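Local coordinates for cell division control protein Cdc48 (Mycobacterium smegmatis, PDB 5E7P), which probably binds and hydrolyses ATP as a member of the AAA ATPase family, and here carries bound ADP, at residues P518-L523 against G616-R621; A549-E554 against L584-A589; D576-L581 against L620-V625; S609-L614 against P642-R647. All blocks are in the same frame, centred on the assembly; numbering follows the deposited sequence.

Overall arrangement
All four contacts belong to the C-terminal AAA module and meet on one parallel sheet, ordered 546-551, 580-585, 623-629, 521-525, 645-650. Contact 2 joins the first two strands at the nucleotide end, where the side chain of Asp585 comes within about 6 Å of bound ADP and about 3 Å of the side chain of Thr533. Contact 3 couples 580-585 to 623-629 at their starts; its centre is about 19 Å from that of contact 2. The centre of contact 1 is about 8 Å from the centres of contacts 3 and 4; it packs the entry to strand 521-525 on the turn after helix 602-617. Contact 4 seats that helix on the approach to 645-650, where Leu614 and Leu645 both reach Val625.

Contact 1 (P518-L523 against G616-R621); sequences PPRGVL and GIEPLR
Pro518 packs against carbonyl oxygens and an arginine of residues 618-621, at the type I beta turn from Ile617 to Leu620, after helix 602-617 of the AAA P-loop core. Pro518 CB lies 3.4 Å from Leu620 O and just as near Glu618 O. One atom further round the ring, Pro518 CG meets Pro619 O at 3.5 Å and also stands over the centre of the Arg621 guanidinium, 4.1 Å above its plane. Pro518 CD comes last, 3.9 Å from Arg621 NH2. That guanidinium also donates from NH2 to Ile516 O, a bond that helps fix it beside the proline. Pro519 continues the packing with its CD against Leu620 O at 3.6 Å, and its ring also touches Val624 of the neighbouring strand.

The second half of the contact is electrostatic. Arg520 starts out pointing away from the turn, but a bend at chi2 (-73°) swings CD round, and the side chain ends beside that of Glu618, both pointing the same way, the guanidinium and carboxylate planes 24° apart. Arg520 NH2 and Glu618 OE2 form a salt bridge of 3.4 Å by charge alone, because the oxygen lies well out of the guanidinium plane and no N-H aims at it. Beyond this loop, strand 521-525 leads towards the Walker A P-loop. Over the centre of the Arg520 guanidinium lies Pro518 O, 3.0 Å above the plane.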
loop_
_atom_site.group_PDB
_atom_site.type_symbol
_atom_site.label_atom_id
_atom_site.label_comp_id
_atom_site.label_asym_id
_atom_site.label_seq_id
_atom_site.Cartn_x
_atom_site.Cartn_y
_atom_site.Cartn_z
ATOM N N PRO A 518 20.729 -16.511 -16.054
ATOM C CA PRO A 518 19.690 -15.542 -15.692
ATOM C C PRO A 518 18.663 -16.212 -14.787
ATOM O O PRO A 518 18.472 -17.422 -14.903
ATOM C CB PRO A 518 19.060 -15.191 -17.041
ATOM C CG PRO A 518 20.162 -15.399 -18.025
ATOM C CD PRO A 518 20.939 -16.580 -17.511
ATOM N N PRO A 519 18.028 -15.442 -13.888
ATOM C CA PRO A 519 17.068 -15.981 -12.917
ATOM C C PRO A 519 16.030 -16.891 -13.565
ATOM O O PRO A 519 15.378 -16.507 -14.534
ATOM C CB PRO A 519 16.397 -14.725 -12.365
ATOM C CG PRO A 519 17.441 -13.675 -12.485
ATOM C CD PRO A 519 18.181 -13.982 -13.756
ATOM N N ARG A 520 15.906 -18.104 -13.044
ATOM C CA ARG A 520 14.957 -19.069 -13.575
ATOM C C ARG A 520 13.561 -18.812 -13.019
ATOM O O ARG A 520 13.408 -18.316 -11.900
ATOM C CB ARG A 520 15.415 -20.492 -13.247
ATOM C CG ARG A 520 16.709 -20.890 -13.945
ATOM C CD ARG A 520 16.475 -21.128 -15.429
ATOM N NE ARG A 520 17.459 -20.464 -16.278
ATOM C CZ ARG A 520 17.235 -19.328 -16.932
ATOM N NH1 ARG A 520 16.059 -18.724 -16.837
ATOM N NH2 ARG A 520 18.187 -18.794 -17.683
ATOM N N GLY A 521 12.545 -19.138 -13.813
ATOM C CA GLY A 521 11.168 -19.020 -13.374
ATOM C C GLY A 521 10.894 -19.950 -12.208
ATOM O O GLY A 521 11.371 -21.086 -12.177
ATOM N N VAL A 522 10.125 -19.464 -11.243
ATOM C CA VAL A 522 9.856 -20.220 -10.029
ATOM C C VAL A 522 8.384 -20.601 -9.902
ATOM O O VAL A 522 7.500 -19.753 -10.032
ATOM C CB VAL A 522 10.273 -19.416 -8.783
ATOM C CG1 VAL A 522 9.917 -20.179 -7.513
ATOM C CG2 VAL A 522 11.763 -19.102 -8.832
ATOM N N LEU A 523 8.128 -21.883 -9.653
ATOM C CA LEU A 523 6.789 -22.328 -9.287
ATOM C C LEU A 523 6.739 -22.682 -7.806
ATOM O O LEU A 523 7.339 -23.660 -7.366
ATOM C CB LEU A 523 6.342 -23.529 -10.118
ATOM C CG LEU A 523 4.956 -24.039 -9.705
ATOM C CD1 LEU A 523 3.881 -23.017 -10.037
ATOM C CD2 LEU A 523 4.637 -25.387 -10.332
ATOM N N GLY A 616 10.186 -14.463 -23.240
ATOM C CA GLY A 616 10.861 -13.188 -23.399
ATOM C C GLY A 616 11.557 -12.756 -22.121
ATOM O O GLY A 616 12.467 -11.927 -22.146
ATOM N N ILE A 617 11.125 -13.325 -21.000
ATOM C CA ILE A 617 11.682 -12.995 -19.691
ATOM C C ILE A 617 12.905 -13.861 -19.376
ATOM O O ILE A 617 13.823 -13.428 -18.674
ATOM C CB ILE A 617 10.607 -13.143 -18.582
ATOM C CG1 ILE A 617 9.502 -12.104 -18.781
ATOM C CG2 ILE A 617 11.208 -12.989 -17.190
ATOM C CD1 ILE A 617 10.007 -10.678 -18.797
ATOM N N GLU A 618 12.911 -15.075 -19.924
ATOM C CA GLU A 618 13.982 -16.050 -19.704
ATOM C C GLU A 618 15.415 -15.502 -19.788
ATOM O O GLU A 618 16.213 -15.759 -18.894
ATOM C CB GLU A 618 13.803 -17.268 -20.628
ATOM C CG GLU A 618 14.818 -18.384 -20.421
ATOM C CD GLU A 618 16.064 -18.224 -21.280
ATOM O OE1 GLU A 618 15.987 -17.540 -22.325
ATOM O OE2 GLU A 618 17.122 -18.779 -20.905
ATOM N N PRO A 619 15.752 -14.740 -20.847
ATOM C CA PRO A 619 17.149 -14.292 -20.912
ATOM C C PRO A 619 17.465 -13.068 -20.046
ATOM O O PRO A 619 18.640 -12.772 -19.823
ATOM C CB PRO A 619 17.326 -13.942 -22.391
ATOM C CG PRO A 619 15.975 -13.499 -22.817
ATOM C CD PRO A 619 15.001 -14.361 -22.059
ATOM N N LEU A 620 16.439 -12.369 -19.569
ATOM C CA LEU A 620 16.648 -11.151 -18.787
ATOM C C LEU A 620 17.222 -11.453 -17.407
ATOM O O LEU A 620 16.938 -12.499 -16.823
ATOM C CB LEU A 620 15.342 -10.366 -18.647
ATOM C CG LEU A 620 14.607 -10.004 -19.938
ATOM C CD1 LEU A 620 13.394 -9.137 -19.636
ATOM C CD2 LEU A 620 15.547 -9.307 -20.912
ATOM N N ARG A 621 18.024 -10.528 -16.887
ATOM C CA ARG A 621 18.666 -10.707 -15.589
ATOM C C ARG A 621 18.013 -9.886 -14.484
ATOM O O ARG A 621 18.167 -10.192 -13.303
ATOM C CB ARG A 621 20.154 -10.362 -15.676
ATOM C CG ARG A 621 20.937 -11.297 -16.577
ATOM C CD ARG A 621 22.434 -11.213 -16.319
ATOM N NE ARG A 621 23.143 -12.302 -16.981
ATOM C CZ ARG A 621 23.439 -13.455 -16.395
ATOM N NH1 ARG A 621 23.101 -13.660 -15.129
ATOM N NH2 ARG A 621 24.083 -14.397 -17.072
#

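Contact 2 (A549-E554 against L584-A589); sequences AVKGSE and LDEIDA
The carboxylate of Glu586 is approached from above its plane by Ser553, whose OG donates to Glu586 OE2 over 2.8 Å from 45° out of that plane. Glu586 and Asp585 fit the acidic pair of a Walker B motif, at the end of strand 580-585 in the AAA P-loop fold. Glu586 OE2 also takes a salt bridge from Lys551 NZ, although the modelled separation is too short to be taken literally. Lys551 reaches it by bending at chi3 and chi4, and its side chain crosses that of Glu586 obliquely. The other flat group, the Asp585 carboxylate, faces the nucleotide site: OD1 accepts weak bonds from Glu586 N and Thr533 OG1, while OD2 is hydrogen-bonded to a glycerol probably left from crystallisation.

Beneath these side chains the backbones pair in parallel, Val550 with Leu584 and Lys551 with Asp585. Asp585 N donates to Val550 O at 3.0 Å, and Gly552 N to Asp585 O at 2.8 Å. The Val550 and Leu584 side chains lie together on the sheet face covered by Leu570 and Leu590, with Val550 CG2 3.7 Å from Leu584 CD2.

Each chain then leaves its strand into a helix, with Lys551 and Glu586 as the N-caps. Where they do, Gly552 CA points a C-H at Glu586 O, 3.5 Å away, and Ala589 CB rests 3.8 Å from Ser553 N.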
loop_
_atom_site.group_PDB
_atom_site.type_symbol
_atom_site.label_atom_id
_atom_site.label_comp_id
_atom_site.label_asym_id
_atom_site.label_seq_id
_atom_site.Cartn_x
_atom_site.Cartn_y
_atom_site.Cartn_z
ATOM N N ALA A 549 2.071 -7.865 -9.554
ATOM C CA ALA A 549 1.393 -9.078 -9.110
ATOM C C ALA A 549 -0.066 -9.146 -9.533
ATOM O O ALA A 549 -0.780 -8.145 -9.492
ATOM C CB ALA A 549 1.497 -9.202 -7.605
ATOM N N VAL A 550 -0.504 -10.335 -9.937
ATOM C CA VAL A 550 -1.907 -10.574 -10.263
ATOM C C VAL A 550 -2.405 -11.884 -9.654
ATOM O O VAL A 550 -1.629 -12.815 -9.442
ATOM C CB VAL A 550 -2.159 -10.606 -11.791
ATOM C CG1 VAL A 550 -1.719 -9.300 -12.439
ATOM C CG2 VAL A 550 -1.462 -11.799 -12.435
ATOM N N LYS A 551 -3.700 -11.936 -9.354
ATOM C CA LYS A 551 -4.354 -13.186 -8.988
ATOM C C LYS A 551 -5.010 -13.773 -10.228
ATOM O O LYS A 551 -5.795 -13.096 -10.896
ATOM C CB LYS A 551 -5.413 -12.959 -7.909
ATOM C CG LYS A 551 -4.872 -12.914 -6.492
ATOM C CD LYS A 551 -5.983 -13.122 -5.466
ATOM C CE LYS A 551 -6.173 -14.601 -5.115
ATOM N NZ LYS A 551 -6.593 -15.443 -6.274
ATOM N N GLY A 552 -4.687 -15.029 -10.525
ATOM C CA GLY A 552 -5.170 -15.702 -11.720
ATOM C C GLY A 552 -6.660 -15.570 -11.972
ATOM O O GLY A 552 -7.085 -15.342 -13.103
ATOM N N SER A 553 -7.452 -15.700 -10.912
ATOM C CA SER A 553 -8.905 -15.603 -11.017
ATOM C C SER A 553 -9.364 -14.213 -11.450
ATOM O O SER A 553 -10.169 -14.075 -12.372
ATOM C CB SER A 553 -9.560 -15.964 -9.681
ATOM O OG SER A 553 -9.284 -17.304 -9.321
ATOM N N GLU A 554 -8.845 -13.189 -10.778
ATOM C CA GLU A 554 -9.296 -11.816 -10.985
ATOM C C GLU A 554 -9.002 -11.298 -12.387
ATOM O O GLU A 554 -9.847 -10.653 -13.004
ATOM C CB GLU A 554 -8.679 -10.886 -9.938
ATOM C CG GLU A 554 -8.904 -11.346 -8.510
ATOM C CD GLU A 554 -8.560 -10.278 -7.497
ATOM O OE1 GLU A 554 -8.245 -9.144 -7.917
ATOM O OE2 GLU A 554 -8.610 -10.570 -6.282
ATOM N N LEU A 584 2.672 -14.207 -10.251
ATOM C CA LEU A 584 1.446 -14.787 -10.784
ATOM C C LEU A 584 0.830 -15.735 -9.759
ATOM O O LEU A 584 1.031 -16.949 -9.817
ATOM C CB LEU A 584 1.733 -15.537 -12.087
ATOM C CG LEU A 584 2.426 -14.743 -13.198
ATOM C CD1 LEU A 584 2.763 -15.646 -14.379
ATOM C CD2 LEU A 584 1.563 -13.576 -13.650
ATOM N N ASP A 585 0.091 -15.174 -8.807
ATOM C CA ASP A 585 -0.571 -15.987 -7.798
ATOM C C ASP A 585 -1.766 -16.700 -8.412
ATOM O O ASP A 585 -2.366 -16.201 -9.363
ATOM C CB ASP A 585 -1.014 -15.135 -6.610
ATOM C CG ASP A 585 -1.375 -15.973 -5.398
ATOM O OD1 ASP A 585 -0.981 -17.159 -5.361
ATOM O OD2 ASP A 585 -2.045 -15.450 -4.484
ATOM N N GLU A 586 -2.101 -17.862 -7.859
ATOM C CA GLU A 586 -3.143 -18.728 -8.404
ATOM C C GLU A 586 -2.926 -18.951 -9.899
ATOM O O GLU A 586 -3.824 -18.743 -10.715
ATOM C CB GLU A 586 -4.535 -18.158 -8.124
ATOM C CG GLU A 586 -5.634 -19.209 -8.106
ATOM C CD GLU A 586 -7.003 -18.620 -7.821
ATOM O OE1 GLU A 586 -7.991 -19.388 -7.815
ATOM O OE2 GLU A 586 -7.092 -17.391 -7.607
ATOM N N ILE A 587 -1.712 -19.372 -10.235
ATOM C CA ILE A 587 -1.283 -19.554 -11.617
ATOM C C ILE A 587 -2.085 -20.650 -12.331
ATOM O O ILE A 587 -2.132 -20.696 -13.559
ATOM C CB ILE A 587 0.247 -19.850 -11.674
ATOM C CG1 ILE A 587 0.763 -19.904 -13.116
ATOM C CG2 ILE A 587 0.579 -21.127 -10.920
ATOM C CD1 ILE A 587 0.665 -18.592 -13.854
ATOM N N ASP A 588 -2.733 -21.520 -11.561
ATOM C CA ASP A 588 -3.555 -22.580 -12.142
ATOM C C ASP A 588 -4.815 -22.031 -12.814
ATOM O O ASP A 588 -5.297 -22.590 -13.799
ATOM C CB ASP A 588 -3.927 -23.627 -11.089
ATOM C CG ASP A 588 -4.608 -23.021 -9.876
ATOM O OD1 ASP A 588 -4.046 -22.075 -9.281
ATOM O OD2 ASP A 588 -5.710 -23.491 -9.521
ATOM N N ALA A 589 -5.347 -20.936 -12.279
ATOM C CA ALA A 589 -6.521 -20.304 -12.870
ATOM C C ALA A 589 -6.122 -19.503 -14.106
ATOM O O ALA A 589 -6.861 -19.442 -15.087
ATOM C CB ALA A 589 -7.217 -19.410 -11.856
#

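Contact 3 (D576-L581 against L620-V625); sequences DSAPSL and LRDVVV
Ser580 and Val623 face each other as parallel neighbours in the AAA core sheet, and here strand 580-585, whose far end leads into the probable Walker B acidic pair, first engages strand 623-629. The backbone makes the close part of the contact. Ser580 N donates to Asp622 O at 2.8 Å, and Val624 N returns a bond to Ser580 O at 2.9 Å with an N-H...O angle of 167°. Both donors approach nearly along the C=O axis. C-H groups add to this seam: Pro579 CA lies 3.1 Å from Asp622 O, and Leu581 CA 3.4 Å from Val624 O. The Ser580 hydroxyl is spent away from this strand pair, on Ala574 O and Ser546 OG.

Side-chain contacts between the two strands are looser. Leu581 CD1 comes no nearer to Val624 CB than 4.3 Å, and Val624 turns its packing towards Val501 and Leu505 of helix 491-506.

On the more exposed side, ahead of the strands, Ala578 and Asp622 meet where the chain takes a cis peptide bond into Pro579. The Asp622 CG lies between its own backbone N and carbonyl carbon (chi1 38°), which brings CG to the alanine methyl. Ala578 CB touches it with 3.5 Å to Asp622 CG, and also reaches Val623 CG2, 4.1 Å away.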
loop_
_atom_site.group_PDB
_atom_site.type_symbol
_atom_site.label_atom_id
_atom_site.label_comp_id
_atom_site.label_asym_id
_atom_site.label_seq_id
_atom_site.Cartn_x
_atom_site.Cartn_y
_atom_site.Cartn_z
ATOM N N ASP A 576 9.871 -2.861 -18.376
ATOM C CA ASP A 576 10.190 -1.435 -18.378
ATOM C C ASP A 576 10.528 -0.894 -16.990
ATOM O O ASP A 576 11.057 0.210 -16.865
ATOM C CB ASP A 576 9.037 -0.626 -18.985
ATOM C CG ASP A 576 8.853 -0.890 -20.472
ATOM O OD1 ASP A 576 9.797 -1.397 -21.115
ATOM O OD2 ASP A 576 7.766 -0.583 -21.002
ATOM N N SER A 577 10.225 -1.669 -15.954
ATOM C CA SER A 577 10.420 -1.212 -14.580
ATOM C C SER A 577 11.536 -1.955 -13.847
ATOM O O SER A 577 11.710 -1.773 -12.643
ATOM C CB SER A 577 9.118 -1.342 -13.786
ATOM O OG SER A 577 8.051 -0.686 -14.446
ATOM N N ALA A 578 12.281 -2.784 -14.576
ATOM C CA ALA A 578 13.358 -3.599 -14.007
ATOM C C ALA A 578 14.302 -2.799 -13.109
ATOM O O ALA A 578 14.608 -1.646 -13.410
ATOM C CB ALA A 578 14.138 -4.274 -15.120
ATOM N N PRO A 579 14.777 -3.407 -12.005
ATOM C CA PRO A 579 14.568 -4.792 -11.557
ATOM C C PRO A 579 13.142 -5.084 -11.085
ATOM O O PRO A 579 12.578 -4.331 -10.286
ATOM C CB PRO A 579 15.556 -4.935 -10.395
ATOM C CG PRO A 579 15.731 -3.554 -9.885
ATOM C CD PRO A 579 15.671 -2.671 -11.094
ATOM N N SER A 580 12.570 -6.179 -11.579
ATOM C CA SER A 580 11.156 -6.460 -11.353
ATOM C C SER A 580 10.885 -7.897 -10.934
ATOM O O SER A 580 11.530 -8.832 -11.411
ATOM C CB SER A 580 10.340 -6.149 -12.614
ATOM O OG SER A 580 10.466 -4.790 -13.000
ATOM N N LEU A 581 9.911 -8.058 -10.047
ATOM C CA LEU A 581 9.364 -9.366 -9.718
ATOM C C LEU A 581 7.960 -9.467 -10.296
ATOM O O LEU A 581 7.127 -8.580 -10.089
ATOM C CB LEU A 581 9.313 -9.572 -8.205
ATOM C CG LEU A 581 8.561 -10.813 -7.714
ATOM C CD1 LEU A 581 9.204 -12.080 -8.250
ATOM C CD2 LEU A 581 8.501 -10.846 -6.194
ATOM N N LEU A 620 16.439 -12.369 -19.569
ATOM C CA LEU A 620 16.648 -11.151 -18.787
ATOM C C LEU A 620 17.222 -11.453 -17.407
ATOM O O LEU A 620 16.938 -12.499 -16.823
ATOM C CB LEU A 620 15.342 -10.366 -18.647
ATOM C CG LEU A 620 14.607 -10.004 -19.938
ATOM C CD1 LEU A 620 13.394 -9.137 -19.636
ATOM C CD2 LEU A 620 15.547 -9.307 -20.912
ATOM N N ARG A 621 18.024 -10.528 -16.887
ATOM C CA ARG A 621 18.666 -10.707 -15.589
ATOM C C ARG A 621 18.013 -9.886 -14.484
ATOM O O ARG A 621 18.167 -10.192 -13.303
ATOM C CB ARG A 621 20.154 -10.362 -15.676
ATOM C CG ARG A 621 20.937 -11.297 -16.577
ATOM C CD ARG A 621 22.434 -11.213 -16.319
ATOM N NE ARG A 621 23.143 -12.302 -16.981
ATOM C CZ ARG A 621 23.439 -13.455 -16.395
ATOM N NH1 ARG A 621 23.101 -13.660 -15.129
ATOM N NH2 ARG A 621 24.083 -14.397 -17.072
ATOM N N ASP A 622 17.285 -8.845 -14.871
ATOM C CA ASP A 622 16.663 -7.951 -13.903
ATOM C C ASP A 622 15.158 -8.185 -13.775
ATOM O O ASP A 622 14.440 -7.363 -13.212
ATOM C CB ASP A 622 16.956 -6.490 -14.257
ATOM C CG ASP A 622 16.925 -6.231 -15.756
ATOM O OD1 ASP A 622 16.442 -7.103 -16.509
ATOM O OD2 ASP A 622 17.382 -5.148 -16.180
ATOM N N VAL A 623 14.681 -9.308 -14.301
ATOM C CA VAL A 623 13.272 -9.664 -14.162
ATOM C C VAL A 623 13.113 -11.120 -13.743
ATOM O O VAL A 623 13.615 -12.025 -14.409
ATOM C CB VAL A 623 12.479 -9.427 -15.471
ATOM C CG1 VAL A 623 11.030 -9.845 -15.292
ATOM C CG2 VAL A 623 12.565 -7.970 -15.903
ATOM N N VAL A 624 12.416 -11.343 -12.633
ATOM C CA VAL A 624 12.111 -12.695 -12.178
ATOM C C VAL A 624 10.604 -12.920 -12.201
ATOM O O VAL A 624 9.832 -12.043 -11.813
ATOM C CB VAL A 624 12.630 -12.953 -10.752
ATOM C CG1 VAL A 624 12.390 -14.398 -10.350
ATOM C CG2 VAL A 624 14.100 -12.627 -10.659
ATOM N N VAL A 625 10.189 -14.093 -12.668
ATOM C CA VAL A 625 8.779 -14.452 -12.667
ATOM C C VAL A 625 8.522 -15.611 -11.708
ATOM O O VAL A 625 9.223 -16.621 -11.732
ATOM C CB VAL A 625 8.275 -14.802 -14.088
ATOM C CG1 VAL A 625 9.200 -15.820 -14.758
ATOM C CG2 VAL A 625 6.835 -15.302 -14.041
#

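Contact 4 (S609-L614 against P642-R647); sequences SLLTEL and PGRLER
Leu614 O and Gly643 O share one water, which donates to both, at 2.8 Å to Leu614 O and 2.6 Å to Gly643 O. It bridges two carbonyls that could not bond each other, one near the end of helix 602-617 and the other in the loop that leads to strand 645-650 of the AAA core. The loop sequence, with Pro642, Gly643 and Arg644, resembles the arginine-finger region of AAA relatives. In those hexamers such an arginine reaches the nucleotide of a neighbour; in this single-chain assembly Arg644 instead packs within its own module.

Leu611 CD2 comes against the extended CD-NE part of Arg644. It lies over one face of the guanidinium, offset toward the rim, with Leu611 CD2 3.7 Å from Arg644 NE. The group is held by polar partners too: NE forms a salt bridge with Asp615 OD1, and NH1 donates to Ala638 O.

Deeper in, the apolar ends meet. Leu614 CD2 touches Leu645 CD1 at 4.0 Å, the two side chains crossing at about a right angle, and Leu639 adds to the cover over Leu611 and Leu614. Leu645 is the centre of an inverse gamma turn.

Within the loop, Gly643 has a positive phi of 90°, where a side chain would press on the carbonyl O of Pro642. Gly643 N donates to Glu646 OE1 over 2.7 Å in an almost straight bond (174°), meeting that oxygen on the anti side, 31° out of the carboxylate plane.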
loop_
_atom_site.group_PDB
_atom_site.type_symbol
_atom_site.label_atom_id
_atom_site.label_comp_id
_atom_site.label_asym_id
_atom_site.label_seq_id
_atom_site.Cartn_x
_atom_site.Cartn_y
_atom_site.Cartn_z
ATOM N N SER A 609 -0.134 -16.525 -25.031
ATOM C CA SER A 609 0.480 -15.227 -24.790
ATOM C C SER A 609 1.382 -15.302 -23.564
ATOM O O SER A 609 2.456 -14.703 -23.534
ATOM C CB SER A 609 -0.587 -14.148 -24.594
ATOM O OG SER A 609 0.005 -12.876 -24.400
ATOM N N LEU A 610 0.935 -16.047 -22.559
ATOM C CA LEU A 610 1.706 -16.224 -21.333
ATOM C C LEU A 610 3.035 -16.923 -21.615
ATOM O O LEU A 610 4.092 -16.469 -21.172
ATOM C CB LEU A 610 0.896 -17.013 -20.304
ATOM C CG LEU A 610 1.509 -17.129 -18.912
ATOM C CD1 LEU A 610 1.873 -15.751 -18.386
ATOM C CD2 LEU A 610 0.546 -17.832 -17.965
ATOM N N LEU A 611 2.976 -18.022 -22.364
ATOM C CA LEU A 611 4.173 -18.755 -22.766
ATOM C C LEU A 611 5.129 -17.846 -23.531
ATOM O O LEU A 611 6.343 -17.891 -23.326
ATOM C CB LEU A 611 3.798 -19.961 -23.631
ATOM C CG LEU A 611 2.963 -21.046 -22.948
ATOM C CD1 LEU A 611 2.540 -22.115 -23.943
ATOM C CD2 LEU A 611 3.743 -21.661 -21.801
ATOM N N THR A 612 4.566 -17.019 -24.408
ATOM C CA THR A 612 5.345 -16.068 -25.190
ATOM C C THR A 612 6.061 -15.073 -24.286
ATOM O O THR A 612 7.244 -14.794 -24.472
ATOM C CB THR A 612 4.455 -15.292 -26.190
ATOM O OG1 THR A 612 3.790 -16.216 -27.061
ATOM C CG2 THR A 612 5.292 -14.324 -27.019
ATOM N N GLU A 613 5.337 -14.541 -23.305
ATOM C CA GLU A 613 5.909 -13.576 -22.373
ATOM C C GLU A 613 6.965 -14.218 -21.474
ATOM O O GLU A 613 7.999 -13.610 -21.189
ATOM C CB GLU A 613 4.813 -12.923 -21.528
ATOM C CG GLU A 613 3.829 -12.091 -22.333
ATOM C CD GLU A 613 4.512 -11.006 -23.145
ATOM O OE1 GLU A 613 4.519 -11.106 -24.391
ATOM O OE2 GLU A 613 5.038 -10.049 -22.537
ATOM N N LEU A 614 6.705 -15.444 -21.031
ATOM C CA LEU A 614 7.658 -16.164 -20.191
ATOM C C LEU A 614 8.968 -16.404 -20.931
ATOM O O LEU A 614 10.044 -16.384 -20.330
ATOM C CB LEU A 614 7.072 -17.496 -19.719
ATOM C CG LEU A 614 5.953 -17.419 -18.680
ATOM C CD1 LEU A 614 5.427 -18.801 -18.375
ATOM C CD2 LEU A 614 6.437 -16.744 -17.407
ATOM N N PRO A 642 11.726 -26.129 -19.211
ATOM C CA PRO A 642 12.933 -25.307 -19.061
ATOM C C PRO A 642 12.833 -23.980 -19.812
ATOM O O PRO A 642 12.227 -23.916 -20.882
ATOM C CB PRO A 642 14.024 -26.184 -19.675
ATOM C CG PRO A 642 13.557 -27.571 -19.419
ATOM C CD PRO A 642 12.055 -27.531 -19.532
ATOM N N GLY A 643 13.418 -22.932 -19.241
ATOM C CA GLY A 643 13.296 -21.595 -19.787
ATOM C C GLY A 643 12.092 -20.873 -19.213
ATOM O O GLY A 643 12.004 -19.647 -19.259
ATOM N N ARG A 644 11.157 -21.643 -18.666
ATOM C CA ARG A 644 9.950 -21.079 -18.077
ATOM C C ARG A 644 9.943 -21.293 -16.565
ATOM O O ARG A 644 10.948 -21.047 -15.900
ATOM C CB ARG A 644 8.710 -21.686 -18.733
ATOM C CG ARG A 644 8.766 -21.656 -20.255
ATOM C CD ARG A 644 7.408 -21.913 -20.880
ATOM N NE ARG A 644 7.422 -21.686 -22.324
ATOM C CZ ARG A 644 7.284 -22.642 -23.236
ATOM N NH1 ARG A 644 7.113 -23.903 -22.861
ATOM N NH2 ARG A 644 7.310 -22.336 -24.526
ATOM N N LEU A 645 8.817 -21.746 -16.024
ATOM C CA LEU A 645 8.711 -22.003 -14.589
ATOM C C LEU A 645 9.307 -23.365 -14.247
ATOM O O LEU A 645 8.578 -24.343 -14.090
ATOM C CB LEU A 645 7.248 -21.939 -14.140
ATOM C CG LEU A 645 6.685 -20.601 -13.648
ATOM C CD1 LEU A 645 7.084 -19.447 -14.554
ATOM C CD2 LEU A 645 5.172 -20.684 -13.521
ATOM N N GLU A 646 10.631 -23.424 -14.125
ATOM C CA GLU A 646 11.325 -24.705 -14.000
ATOM C C GLU A 646 11.889 -24.987 -12.605
ATOM O O GLU A 646 12.202 -26.130 -12.275
ATOM C CB GLU A 646 12.437 -24.816 -15.046
ATOM C CG GLU A 646 13.529 -23.772 -14.910
ATOM C CD GLU A 646 14.698 -24.033 -15.846
ATOM O OE1 GLU A 646 14.749 -23.404 -16.928
ATOM O OE2 GLU A 646 15.564 -24.869 -15.500
ATOM N N ARG A 647 12.026 -23.948 -11.791
ATOM C CA ARG A 647 12.491 -24.133 -10.423
ATOM C C ARG A 647 11.305 -24.402 -9.499
ATOM O O ARG A 647 10.613 -23.476 -9.069
ATOM C CB ARG A 647 13.288 -22.917 -9.947
ATOM C CG ARG A 647 13.784 -23.025 -8.517
ATOM C CD ARG A 647 14.987 -22.129 -8.291
ATOM N NE ARG A 647 16.143 -22.598 -9.048
ATOM C CZ ARG A 647 17.278 -21.921 -9.182
ATOM N NH1 ARG A 647 17.419 -20.733 -8.609
ATOM N NH2 ARG A 647 18.274 -22.435 -9.894
HETATM O O HOH W 1 10.948 -17.572 -18.010
#